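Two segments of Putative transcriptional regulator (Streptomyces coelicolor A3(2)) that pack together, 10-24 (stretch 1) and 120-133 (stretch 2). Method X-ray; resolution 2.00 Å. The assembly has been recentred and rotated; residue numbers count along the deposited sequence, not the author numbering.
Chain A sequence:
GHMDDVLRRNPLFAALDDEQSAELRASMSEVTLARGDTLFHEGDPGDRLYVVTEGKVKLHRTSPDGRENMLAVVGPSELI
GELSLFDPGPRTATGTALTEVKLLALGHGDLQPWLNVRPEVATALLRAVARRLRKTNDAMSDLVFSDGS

Stretch 1, residues 10-24: NPLFAALDDEQSAEL
Stretch 2 (120-133) EVATALLRAVARRL

A loop and the helix that follows it (10-24) pack against a long helix (120-133) of the same chain; touching residues lie at least 98 apart in sequence. Residues 10-17 form loop and turn, with Asn10 extended (phi/psi -168/154) and a type I turn from Phe13 to Leu16 closed by Leu16 N to Phe13 O (3.2 Å). Helix 18-24 follows and continues beyond the stretch. Stretch 2 is helical, with i to i+4 bonds such as Leu125 N to Val121 O (2.7 Å); Arg132 N to Ala128 O is weak at 3.4 Å. The two helix axes cross nearly at right angles (-94°) and approach no closer than 11.8 Å. The loop carries most of stretch 1's covered area, chiefly Leu12 (73 Å²) and Pro11 (55 Å²). Stretch 1 advances against the direction of helix 120-133: CA-CA distances are 5.6 Å for Leu12-Ala128, 7.5 Å for Leu16-Ala124 and 7.3 Å for Gln20-Val121. At the closest of these approaches the Ala128 methyl faces the loop, CB lying 3.4 Å from Leu12 O and 3.8 Å from Pro11 O.

No hydrogen bond links the stretches; 502 Å² is buried between them, both sides summed. Among the apolar contacts, Leu12 (chi1 t, chi2 p) places CD1 4.0 Å from Leu125 CD2, 4.0 Å from CG2 of Val129 (chi1 t) and 4.1 Å from Ala128 CB. Leu125 (m, t) also receives Phe13 (chi1 m, chi2 -51°), whose CE1 lies 3.9 Å from Leu125 CD2. Leu16 (m, t) brings CD2 to 4.5 Å from the Ala124 CB methyl, an apolar pairing at the edge of contact range.

Polar side chains also meet in van der Waals contact. Arg132 (chi1 -98°, chi2 t, chi3 m, chi4 163°) lays one guanidinium face over Pro11, with NE 3.5 Å from Pro11 CB, while NH1 is 4.1 Å from Leu12 CB. Arg132 NE is buried here without a partner; NH2 is bonded elsewhere in the structure. Gln20 (m, t, chi3 -24°) turns its aliphatic CG to CG2 of Val121 (chi1 t) at 4.0 Å and sets NE2 4.1 Å from Glu120 CB, while its OE1 is occupied by Asp17 N. Glu23 (m, t, chi3 -23°) places OE1, bonded elsewhere in the structure, 4.0 Å from Val121 CG2.

Hydrogen bonds within stretch 1 shape its backbone. Asn10 (chi1 p, chi2 82°) accepts through OD1 from Leu12 N and Phe13 N, both 2.9 Å, bracing the loop. Asp17 (chi1 p) caps helix 18-24: its OD1 accepts from Gln20 N at 2.7 Å, and Gln20 OE1 reciprocates by accepting from Asp17 N at 2.9 Å. Ser21 OG donates to Asp17 O at 2.8 Å.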

# COMPACT_ATOMS: atom_id res chain seq x y z
N ASN A 10 -4.59 -3.12 -20.73
CA ASN A 10 -4.04 -3.57 -19.46
C ASN A 10 -2.67 -2.91 -19.24
O ASN A 10 -2.00 -2.54 -20.21
CB ASN A 10 -3.93 -5.09 -19.47
CG ASN A 10 -2.86 -5.60 -20.44
OD1 ASN A 10 -1.68 -5.62 -20.10
ND2 ASN A 10 -3.28 -6.07 -21.62
N PRO A 11 -2.25 -2.76 -17.98
CA PRO A 11 -1.01 -2.08 -17.59
C PRO A 11 0.29 -2.79 -18.00
O PRO A 11 1.38 -2.23 -17.82
CB PRO A 11 -1.11 -2.04 -16.06
CG PRO A 11 -2.57 -2.24 -15.76
CD PRO A 11 -2.99 -3.23 -16.80
N LEU A 12 0.21 -4.01 -18.52
CA LEU A 12 1.44 -4.71 -18.88
C LEU A 12 1.80 -4.49 -20.34
O LEU A 12 2.96 -4.17 -20.65
CB LEU A 12 1.34 -6.22 -18.61
CG LEU A 12 2.61 -7.02 -18.93
CD1 LEU A 12 3.88 -6.43 -18.26
CD2 LEU A 12 2.45 -8.53 -18.56
N PHE A 13 0.81 -4.68 -21.22
CA PHE A 13 1.06 -4.68 -22.68
C PHE A 13 0.57 -3.41 -23.37
O PHE A 13 0.56 -3.34 -24.60
CB PHE A 13 0.39 -5.89 -23.33
CG PHE A 13 0.88 -7.21 -22.83
CD1 PHE A 13 2.25 -7.51 -22.78
CD2 PHE A 13 -0.04 -8.19 -22.45
CE1 PHE A 13 2.68 -8.76 -22.34
CE2 PHE A 13 0.39 -9.44 -22.03
CZ PHE A 13 1.75 -9.73 -21.96
N ALA A 14 0.16 -2.42 -22.58
CA ALA A 14 -0.46 -1.21 -23.11
C ALA A 14 0.43 -0.47 -24.11
O ALA A 14 -0.07 0.11 -25.07
CB ALA A 14 -0.90 -0.25 -21.98
N ALA A 15 1.75 -0.51 -23.91
CA ALA A 15 2.66 0.30 -24.73
C ALA A 15 3.24 -0.44 -25.94
O ALA A 15 3.99 0.15 -26.73
CB ALA A 15 3.78 0.90 -23.89
N LEU A 16 2.89 -1.71 -26.09
CA LEU A 16 3.41 -2.52 -27.18
C LEU A 16 2.96 -1.93 -28.49
O LEU A 16 1.79 -1.48 -28.61
CB LEU A 16 2.92 -3.97 -27.06
CG LEU A 16 3.44 -4.93 -25.96
CD1 LEU A 16 3.07 -6.35 -26.35
CD2 LEU A 16 4.97 -4.82 -25.70
N ASP A 17 3.88 -1.90 -29.46
CA ASP A 17 3.53 -1.51 -30.83
C ASP A 17 2.76 -2.64 -31.54
O ASP A 17 2.57 -3.72 -30.96
CB ASP A 17 4.74 -0.99 -31.65
CG ASP A 17 5.83 -2.05 -31.86
OD1 ASP A 17 5.54 -3.27 -31.83
OD2 ASP A 17 7.00 -1.64 -32.09
N ASP A 18 2.31 -2.38 -32.76
CA ASP A 18 1.53 -3.36 -33.53
C ASP A 18 2.33 -4.63 -33.81
O ASP A 18 1.78 -5.74 -33.75
CB ASP A 18 1.00 -2.74 -34.83
CG ASP A 18 -0.10 -1.69 -34.59
OD1 ASP A 18 -0.53 -1.48 -33.42
OD2 ASP A 18 -0.56 -1.08 -35.58
N GLU A 19 3.63 -4.49 -34.10
CA GLU A 19 4.45 -5.66 -34.39
C GLU A 19 4.64 -6.51 -33.14
O GLU A 19 4.51 -7.73 -33.21
CB GLU A 19 5.81 -5.32 -35.04
CG GLU A 19 6.93 -6.35 -34.69
CD GLU A 19 8.03 -6.54 -35.75
OE1 GLU A 19 9.22 -6.53 -35.35
OE2 GLU A 19 7.72 -6.74 -36.96
N GLN A 20 4.93 -5.88 -32.01
CA GLN A 20 5.13 -6.61 -30.76
C GLN A 20 3.84 -7.29 -30.33
O GLN A 20 3.86 -8.43 -29.85
CB GLN A 20 5.68 -5.70 -29.65
CG GLN A 20 7.08 -5.13 -29.93
CD GLN A 20 7.37 -3.86 -29.15
OE1 GLN A 20 6.45 -3.12 -28.74
NE2 GLN A 20 8.65 -3.59 -28.95
N SER A 21 2.71 -6.62 -30.52
CA SER A 21 1.39 -7.18 -30.24
C SER A 21 1.10 -8.40 -31.13
O SER A 21 0.47 -9.36 -30.68
CB SER A 21 0.31 -6.12 -30.47
OG SER A 21 0.49 -4.99 -29.63
N ALA A 22 1.54 -8.35 -32.39
CA ALA A 22 1.42 -9.51 -33.28
C ALA A 22 2.24 -10.72 -32.77
O ALA A 22 1.74 -11.86 -32.77
CB ALA A 22 1.81 -9.12 -34.71
N GLU A 23 3.46 -10.46 -32.29
CA GLU A 23 4.34 -11.51 -31.76
C GLU A 23 3.74 -12.16 -30.51
O GLU A 23 3.73 -13.38 -30.39
CB GLU A 23 5.72 -10.96 -31.41
CG GLU A 23 6.48 -10.32 -32.58
CD GLU A 23 7.70 -9.50 -32.11
OE1 GLU A 23 7.72 -9.06 -30.94
OE2 GLU A 23 8.64 -9.32 -32.91
N LEU A 24 3.29 -11.31 -29.59
CA LEU A 24 2.52 -11.70 -28.41
C LEU A 24 1.37 -12.62 -28.78
O LEU A 24 1.23 -13.71 -28.21
CB LEU A 24 1.99 -10.45 -27.71
CG LEU A 24 1.09 -10.68 -26.48
CD1 LEU A 24 1.74 -11.63 -25.38
CD2 LEU A 24 0.68 -9.32 -25.92
N GLU A 120 13.83 -5.93 -27.86
CA GLU A 120 13.24 -4.69 -27.36
C GLU A 120 12.09 -4.92 -26.38
O GLU A 120 11.74 -4.03 -25.60
CB GLU A 120 12.73 -3.81 -28.51
CG GLU A 120 13.82 -3.14 -29.33
CD GLU A 120 13.31 -1.94 -30.12
OE1 GLU A 120 13.60 -1.86 -31.33
OE2 GLU A 120 12.63 -1.06 -29.52
N VAL A 121 11.48 -6.10 -26.47
CA VAL A 121 10.35 -6.47 -25.63
C VAL A 121 10.78 -6.54 -24.17
O VAL A 121 10.00 -6.17 -23.31
CB VAL A 121 9.68 -7.78 -26.11
CG1 VAL A 121 8.69 -8.34 -25.06
CG2 VAL A 121 8.94 -7.56 -27.42
N ALA A 122 12.00 -7.01 -23.89
CA ALA A 122 12.48 -7.16 -22.51
C ALA A 122 12.49 -5.81 -21.83
O ALA A 122 11.98 -5.66 -20.73
CB ALA A 122 13.90 -7.82 -22.46
N THR A 123 13.05 -4.83 -22.53
CA THR A 123 13.08 -3.46 -22.08
C THR A 123 11.68 -2.88 -21.87
O THR A 123 11.42 -2.21 -20.86
CB THR A 123 13.89 -2.64 -23.10
OG1 THR A 123 15.22 -3.17 -23.10
CG2 THR A 123 13.94 -1.19 -22.72
N ALA A 124 10.77 -3.15 -22.81
CA ALA A 124 9.39 -2.68 -22.71
C ALA A 124 8.64 -3.35 -21.55
O ALA A 124 7.91 -2.68 -20.80
CB ALA A 124 8.66 -2.89 -24.03
N LEU A 125 8.83 -4.65 -21.37
CA LEU A 125 8.20 -5.32 -20.23
C LEU A 125 8.77 -4.83 -18.91
O LEU A 125 8.02 -4.58 -17.98
CB LEU A 125 8.28 -6.84 -20.36
CG LEU A 125 7.52 -7.36 -21.59
CD1 LEU A 125 7.71 -8.84 -21.68
CD2 LEU A 125 6.03 -6.96 -21.59
N LEU A 126 10.09 -4.67 -18.84
CA LEU A 126 10.73 -4.13 -17.63
C LEU A 126 10.23 -2.73 -17.29
O LEU A 126 9.99 -2.42 -16.13
CB LEU A 126 12.26 -4.14 -17.79
CG LEU A 126 12.94 -5.51 -17.61
CD1 LEU A 126 14.37 -5.46 -18.18
CD2 LEU A 126 12.95 -5.92 -16.14
N ARG A 127 10.10 -1.89 -18.32
CA ARG A 127 9.51 -0.56 -18.17
C ARG A 127 8.14 -0.63 -17.54
O ARG A 127 7.90 0.03 -16.54
CB ARG A 127 9.41 0.16 -19.53
CG ARG A 127 8.86 1.58 -19.45
CD ARG A 127 8.95 2.33 -20.80
NE ARG A 127 10.07 3.26 -20.83
CZ ARG A 127 11.24 3.02 -21.41
NH1 ARG A 127 11.46 1.86 -22.03
NH2 ARG A 127 12.20 3.94 -21.38
N ALA A 128 7.24 -1.43 -18.10
CA ALA A 128 5.85 -1.53 -17.65
C ALA A 128 5.76 -1.95 -16.20
O ALA A 128 5.07 -1.31 -15.41
CB ALA A 128 5.09 -2.50 -18.54
N VAL A 129 6.45 -3.03 -15.84
CA VAL A 129 6.46 -3.52 -14.46
C VAL A 129 7.09 -2.50 -13.49
O VAL A 129 6.54 -2.25 -12.41
CB VAL A 129 7.12 -4.94 -14.37
CG1 VAL A 129 7.20 -5.39 -12.93
CG2 VAL A 129 6.32 -5.94 -15.16
N ALA A 130 8.21 -1.89 -13.90
CA ALA A 130 8.87 -0.87 -13.06
C ALA A 130 7.96 0.32 -12.79
O ALA A 130 7.99 0.89 -11.69
CB ALA A 130 10.16 -0.38 -13.71
N ARG A 131 7.18 0.69 -13.81
CA ARG A 131 6.27 1.84 -13.72
C ARG A 131 5.25 1.64 -12.59
O ARG A 131 5.09 2.50 -11.72
CB ARG A 131 5.58 2.05 -15.06
CG ARG A 131 4.68 3.28 -15.14
CD ARG A 131 4.89 4.01 -16.46
NE ARG A 131 5.71 5.20 -16.27
CZ ARG A 131 6.62 5.66 -17.13
NH1 ARG A 131 6.88 5.01 -18.26
NH2 ARG A 131 7.30 6.76 -16.82
N ARG A 132 4.59 0.50 -12.61
CA ARG A 132 3.61 0.18 -11.59
C ARG A 132 4.18 0.05 -10.18
O ARG A 132 3.58 0.53 -9.22
CB ARG A 132 2.90 -1.09 -11.98
CG ARG A 132 1.60 -0.80 -12.65
CD ARG A 132 0.81 -2.04 -12.71
NE ARG A 132 1.38 -2.90 -13.72
CZ ARG A 132 1.14 -4.20 -13.83
NH1 ARG A 132 1.74 -4.87 -14.80
NH2 ARG A 132 0.32 -4.81 -12.97
N LEU A 133 5.33 -0.61 -10.08
CA LEU A 133 6.03 -0.75 -8.80
C LEU A 133 6.42 0.63 -8.26
O LEU A 133 6.38 0.88 -7.04
CB LEU A 133 7.24 -1.69 -8.96
CG LEU A 133 8.01 -2.07 -7.70
CD1 LEU A 133 7.15 -2.85 -6.72
CD2 LEU A 133 9.26 -2.86 -8.07